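Local coordinates for protection of telomeres protein 1 (Schizosaccharomyces pombe, PDB 4HID) that binds single-stranded telomeric DNA to protect the 3' overhang at chromosome ends and regulates telomerase and telomere length, at residues Lys92-Lys97 against Leu104-His109. The protein carries 1 engineered substitution. Numbering follows the deposited sequence.
Sequences KNVRTK and LECILH. With nucleotides of chain B.
Lys-97 and Glu-105 form a hydrogen-bonded pair in an antiparallel beta hairpin of the OB-fold domain, whose curled sheet carries the single-stranded DNA on one face. The amide of Glu-105 bonds to Lys-97 O at 2.8 Å, and Lys-97 N returns a nearly straight bond to Glu-105 O. Two pairs further along, Ile-107 N reaches Arg-95 O at 2.7 Å, whereas the reverse bond, from Arg-95 N to Ile-107 O, is weak at 3.4 Å.

The inward face is closely packed. Val-94 CG1 presses on Leu-108 CD2 at 3.3 Å, tighter than usual for two methyls, while its other branch, CG2, lies against Cys-106 CB. Thr-96 sets CB beside Leu-104 CD1; its hydroxyl turns instead to Thr-12 O and Gln-15 O. Phe-19 and Leu-71, on flanking strands, also border this apolar layer.

The DNA side is looser: here Arg-95 and Lys-97, both partly exposed, lay long side chains over the strand pair, while Glu-105 and His-109 sit near the nucleotides. With CG anti to the backbone N (chi1 160°) and a bend at chi3, the Arg-95 side chain brings its guanidinium flat over the His-109 ring, the planes 11° apart and the centres 3.8 Å apart. An alanine here would remove this stacked cover and is likely to leave the His-109 ring freer to turn beside DG1 of chain B. Lys-97 and Glu-105 run side by side toward DC2 of chain B, but the carboxylate's salt bridge is to Arg-68. The placing of the lysine end against the cytosine is doubtful; nearer the backbone, Lys-97 CG rests on Ile-107 CG1 at 3.8 Å.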
ATOM      1  N   LYS A  92       9.463  -2.206  -0.563  1.00 17.71           N
ATOM      2  CA  LYS A  92      10.603  -2.893   0.032  1.00 20.69           C
ATOM      3  C   LYS A  92      11.170  -2.090   1.196  1.00 22.66           C
ATOM      4  O   LYS A  92      11.557  -0.940   1.035  1.00 21.61           O
ATOM      5  CB  LYS A  92      11.688  -3.145  -1.015  1.00 24.38           C
ATOM      6  CG  LYS A  92      11.507  -4.434  -1.800  1.00 20.99           C
ATOM      7  CD  LYS A  92      12.584  -4.595  -2.855  1.00 25.04           C
ATOM      8  CE  LYS A  92      12.148  -5.570  -3.933  1.00 30.45           C
ATOM      9  NZ  LYS A  92      13.185  -5.752  -4.987  1.00 28.83           N
ATOM     10  N   ASN A  93      11.203  -2.711   2.369  1.00 22.68           N
ATOM     11  CA  ASN A  93      11.750  -2.085   3.563  1.00 22.25           C
ATOM     12  C   ASN A  93      11.125  -0.726   3.866  1.00 24.06           C
ATOM     13  O   ASN A  93      11.813   0.214   4.250  1.00 22.85           O
ATOM     14  CB  ASN A  93      13.269  -1.969   3.450  1.00 22.53           C
ATOM     15  CG  ASN A  93      13.923  -3.287   3.093  1.00 22.40           C
ATOM     16  OD1 ASN A  93      13.836  -4.254   3.840  1.00 26.50           O
ATOM     17  ND2 ASN A  93      14.576  -3.331   1.942  1.00 27.52           N
ATOM     18  N   VAL A  94       9.812  -0.633   3.707  1.00 22.08           N
ATOM     19  CA  VAL A  94       9.109   0.587   4.061  1.00 22.74           C
ATOM     20  C   VAL A  94       8.862   0.628   5.564  1.00 22.46           C
ATOM     21  O   VAL A  94       8.760  -0.402   6.217  1.00 20.07           O
ATOM     22  CB  VAL A  94       7.771   0.724   3.312  1.00 23.37           C
ATOM     23  CG1 VAL A  94       7.999   0.674   1.808  1.00 29.27           C
ATOM     24  CG2 VAL A  94       6.812  -0.362   3.748  1.00 30.10           C
ATOM     25  N   ARG A  95       8.776   1.837   6.098  1.00 23.35           N
ATOM     26  CA  ARG A  95       8.534   2.057   7.513  1.00 20.69           C
ATOM     27  C   ARG A  95       7.039   2.052   7.787  1.00 21.79           C
ATOM     28  O   ARG A  95       6.244   2.397   6.920  1.00 24.31           O
ATOM     29  CB  ARG A  95       9.158   3.388   7.944  1.00 24.48           C
ATOM     30  CG  ARG A  95       8.612   3.975   9.234  1.00 31.86           C
ATOM     31  CD  ARG A  95       9.173   5.372   9.486  1.00 29.86           C
ATOM     32  NE  ARG A  95      10.608   5.345   9.745  1.00 28.70           N
ATOM     33  CZ  ARG A  95      11.396   6.415   9.719  1.00 28.65           C
ATOM     34  NH1 ARG A  95      10.895   7.607   9.441  1.00 24.90           N
ATOM     35  NH2 ARG A  95      12.688   6.290   9.969  1.00 20.76           N
ATOM     36  N   THR A  96       6.661   1.651   8.994  1.00 22.02           N
ATOM     37  CA  THR A  96       5.257   1.625   9.377  1.00 20.40           C
ATOM     38  C   THR A  96       5.016   2.430  10.656  1.00 24.56           C
ATOM     39  O   THR A  96       5.882   2.509  11.523  1.00 23.66           O
ATOM     40  CB  THR A  96       4.747   0.175   9.552  1.00 22.21           C
ATOM     41  OG1 THR A  96       5.422  -0.447  10.648  1.00 21.14           O
ATOM     42  CG2 THR A  96       5.001  -0.636   8.290  1.00 25.92           C
ATOM     43  N   LYS A  97       3.832   3.020  10.763  1.00 20.09           N
ATOM     44  CA  LYS A  97       3.456   3.800  11.934  1.00 24.80           C
ATOM     45  C   LYS A  97       1.940   3.859  12.051  1.00 24.36           C
ATOM     46  O   LYS A  97       1.234   3.358  11.185  1.00 26.25           O
ATOM     47  CB  LYS A  97       4.032   5.216  11.841  1.00 24.30           C
ATOM     48  CG  LYS A  97       3.606   5.982  10.598  1.00 28.20           C
ATOM     49  CD  LYS A  97       3.610   7.486  10.829  1.00 34.61           C
ATOM     50  CE  LYS A  97       2.984   7.836  12.170  1.00 39.76           C
ATOM     51  NZ  LYS A  97       2.090   9.019  12.101  1.00 39.23           N
ATOM     52  N   LEU A 104      -2.886   1.672  11.314  1.00 19.57           N
ATOM     53  CA  LEU A 104      -1.571   1.369  10.772  1.00 19.66           C
ATOM     54  C   LEU A 104      -1.418   1.877   9.345  1.00 20.24           C
ATOM     55  O   LEU A 104      -2.306   1.715   8.515  1.00 20.93           O
ATOM     56  CB  LEU A 104      -1.312  -0.138  10.820  1.00 21.28           C
ATOM     57  CG  LEU A 104      -0.005  -0.664  10.228  1.00 23.36           C
ATOM     58  CD1 LEU A 104       1.189  -0.119  10.984  1.00 28.05           C
ATOM     59  CD2 LEU A 104       0.003  -2.173  10.233  1.00 25.97           C
ATOM     60  N   GLU A 105      -0.388   2.449   9.044  1.00 18.71           N
ATOM     61  CA  GLU A 105      -0.074   2.878   7.696  1.00 19.97           C
ATOM     62  C   GLU A 105       1.419   2.721   7.465  1.00 22.09           C
ATOM     63  O   GLU A 105       2.172   2.464   8.395  1.00 18.83           O
ATOM     64  CB  GLU A 105      -0.515   4.322   7.455  1.00 17.57           C
ATOM     65  CG  GLU A 105       0.227   5.365   8.265  1.00 19.04           C
ATOM     66  CD  GLU A 105      -0.456   6.713   8.212  1.00 23.50           C
ATOM     67  OE1 GLU A 105      -0.376   7.379   7.167  1.00 33.03           O
ATOM     68  OE2 GLU A 105      -1.089   7.104   9.207  1.00 40.76           O
ATOM     69  N   CYS A 106       1.840   2.861   6.220  1.00 17.61           N
ATOM     70  CA  CYS A 106       3.257   2.760   5.907  1.00 19.18           C
ATOM     71  C   CYS A 106       3.751   4.054   5.267  1.00 23.36           C
ATOM     72  O   CYS A 106       2.960   4.859   4.790  1.00 19.47           O
ATOM     73  CB  CYS A 106       3.554   1.540   5.033  1.00 27.80           C
ATOM     74  SG  CYS A 106       3.047   1.679   3.329  1.00 37.77           S
ATOM     75  N   ILE A 107       5.061   4.253   5.283  1.00 17.85           N
ATOM     76  CA  ILE A 107       5.639   5.516   4.863  1.00 21.66           C
ATOM     77  C   ILE A 107       6.933   5.332   4.088  1.00 22.77           C
ATOM     78  O   ILE A 107       7.848   4.669   4.559  1.00 18.00           O
ATOM     79  CB  ILE A 107       5.975   6.383   6.096  1.00 25.25           C
ATOM     80  CG1 ILE A 107       4.791   6.428   7.066  1.00 28.23           C
ATOM     81  CG2 ILE A 107       6.413   7.776   5.675  1.00 25.75           C
ATOM     82  CD1 ILE A 107       3.621   7.242   6.574  1.00 35.91           C
ATOM     83  N   LEU A 108       7.025   5.975   2.932  1.00 17.82           N
ATOM     84  CA  LEU A 108       8.290   6.086   2.226  1.00 21.01           C
ATOM     85  C   LEU A 108       8.835   7.498   2.446  1.00 15.25           C
ATOM     86  O   LEU A 108       8.410   8.444   1.796  1.00 18.62           O
ATOM     87  CB  LEU A 108       8.125   5.775   0.739  1.00 19.91           C
ATOM     88  CG  LEU A 108       8.104   4.291   0.361  1.00 19.77           C
ATOM     89  CD1 LEU A 108       8.075   4.113  -1.141  1.00 25.75           C
ATOM     90  CD2 LEU A 108       9.291   3.561   0.959  1.00 29.05           C
ATOM     91  N   HIS A 109       9.761   7.622   3.389  1.00 21.63           N
ATOM     92  CA  HIS A 109      10.297   8.914   3.800  1.00 19.87           C
ATOM     93  C   HIS A 109      11.583   9.232   3.058  1.00 20.31           C
ATOM     94  O   HIS A 109      12.225   8.343   2.512  1.00 18.27           O
ATOM     95  CB  HIS A 109      10.574   8.910   5.302  1.00 23.62           C
ATOM     96  CG  HIS A 109      11.596   7.900   5.724  1.00 20.73           C
ATOM     97  ND1 HIS A 109      11.262   6.626   6.124  1.00 28.96           N
ATOM     98  CD2 HIS A 109      12.945   7.979   5.807  1.00 18.48           C
ATOM     99  CE1 HIS A 109      12.361   5.963   6.438  1.00 23.01           C
ATOM    100  NE2 HIS A 109      13.395   6.762   6.254  1.00 26.79           N
TER
ATOM    101  P    DC B   2       2.661  17.500   8.634  1.00 52.10           P
ATOM    102  OP1  DC B   2       2.482  18.960   8.685  1.00 54.67           O
ATOM    103  OP2  DC B   2       1.928  16.623   9.564  1.00 49.73           O
ATOM    104  O5'  DC B   2       2.387  17.010   7.143  1.00 62.33           O
ATOM    105  C5'  DC B   2       1.063  16.883   6.663  1.00 55.97           C
ATOM    106  C4'  DC B   2       0.515  15.476   6.825  1.00 52.46           C
ATOM    107  O4'  DC B   2       1.490  14.565   7.383  1.00 51.88           O
ATOM    108  C3'  DC B   2      -0.690  15.380   7.752  1.00 48.21           C
ATOM    109  O3'  DC B   2      -1.845  15.229   6.953  1.00 54.71           O
ATOM    110  C2'  DC B   2      -0.415  14.149   8.621  1.00 51.77           C
ATOM    111  C1'  DC B   2       0.749  13.484   7.899  1.00 55.09           C
ATOM    112  N1   DC B   2       1.644  12.656   8.759  1.00 58.07           N
ATOM    113  C2   DC B   2       1.507  11.261   8.795  1.00 58.02           C
ATOM    114  O2   DC B   2       0.631  10.705   8.118  1.00 56.04           O
ATOM    115  N3   DC B   2       2.342  10.545   9.585  1.00 54.66           N
ATOM    116  C4   DC B   2       3.272  11.162  10.311  1.00 58.39           C
ATOM    117  N4   DC B   2       4.071  10.409  11.075  1.00 60.89           N
ATOM    118  C5   DC B   2       3.427  12.576  10.285  1.00 54.75           C
ATOM    119  C6   DC B   2       2.603  13.275   9.501  1.00 55.51           C
ATOM    120  O5'  DG B   1       7.195  14.529  11.174  1.00 43.46           O
ATOM    121  C5'  DG B   1       6.299  15.614  11.331  1.00 26.13           C
ATOM    122  C4'  DG B   1       6.044  16.312  10.009  1.00 32.30           C
ATOM    123  O4'  DG B   1       7.049  15.926   9.038  1.00 32.72           O
ATOM    124  C3'  DG B   1       4.701  16.014   9.359  1.00 35.06           C
ATOM    125  O3'  DG B   1       4.225  17.212   8.776  1.00 45.38           O
ATOM    126  C2'  DG B   1       5.058  14.968   8.303  1.00 37.45           C
ATOM    127  C1'  DG B   1       6.435  15.445   7.861  1.00 32.62           C
ATOM    128  N9   DG B   1       7.310  14.414   7.303  1.00 29.60           N
ATOM    129  C8   DG B   1       7.599  13.190   7.851  1.00 27.53           C
ATOM    130  N7   DG B   1       8.423  12.482   7.135  1.00 31.92           N
ATOM    131  C5   DG B   1       8.705  13.288   6.042  1.00 26.49           C
ATOM    132  C6   DG B   1       9.543  13.054   4.924  1.00 25.80           C
ATOM    133  O6   DG B   1      10.224  12.054   4.667  1.00 28.09           O
ATOM    134  N1   DG B   1       9.547  14.127   4.045  1.00 21.05           N
ATOM    135  C2   DG B   1       8.833  15.284   4.227  1.00 23.53           C
ATOM    136  N2   DG B   1       8.966  16.210   3.270  1.00 26.49           N
ATOM    137  N3   DG B   1       8.047  15.518   5.268  1.00 29.14           N
ATOM    138  C4   DG B   1       8.028  14.480   6.133  1.00 21.94           C
TER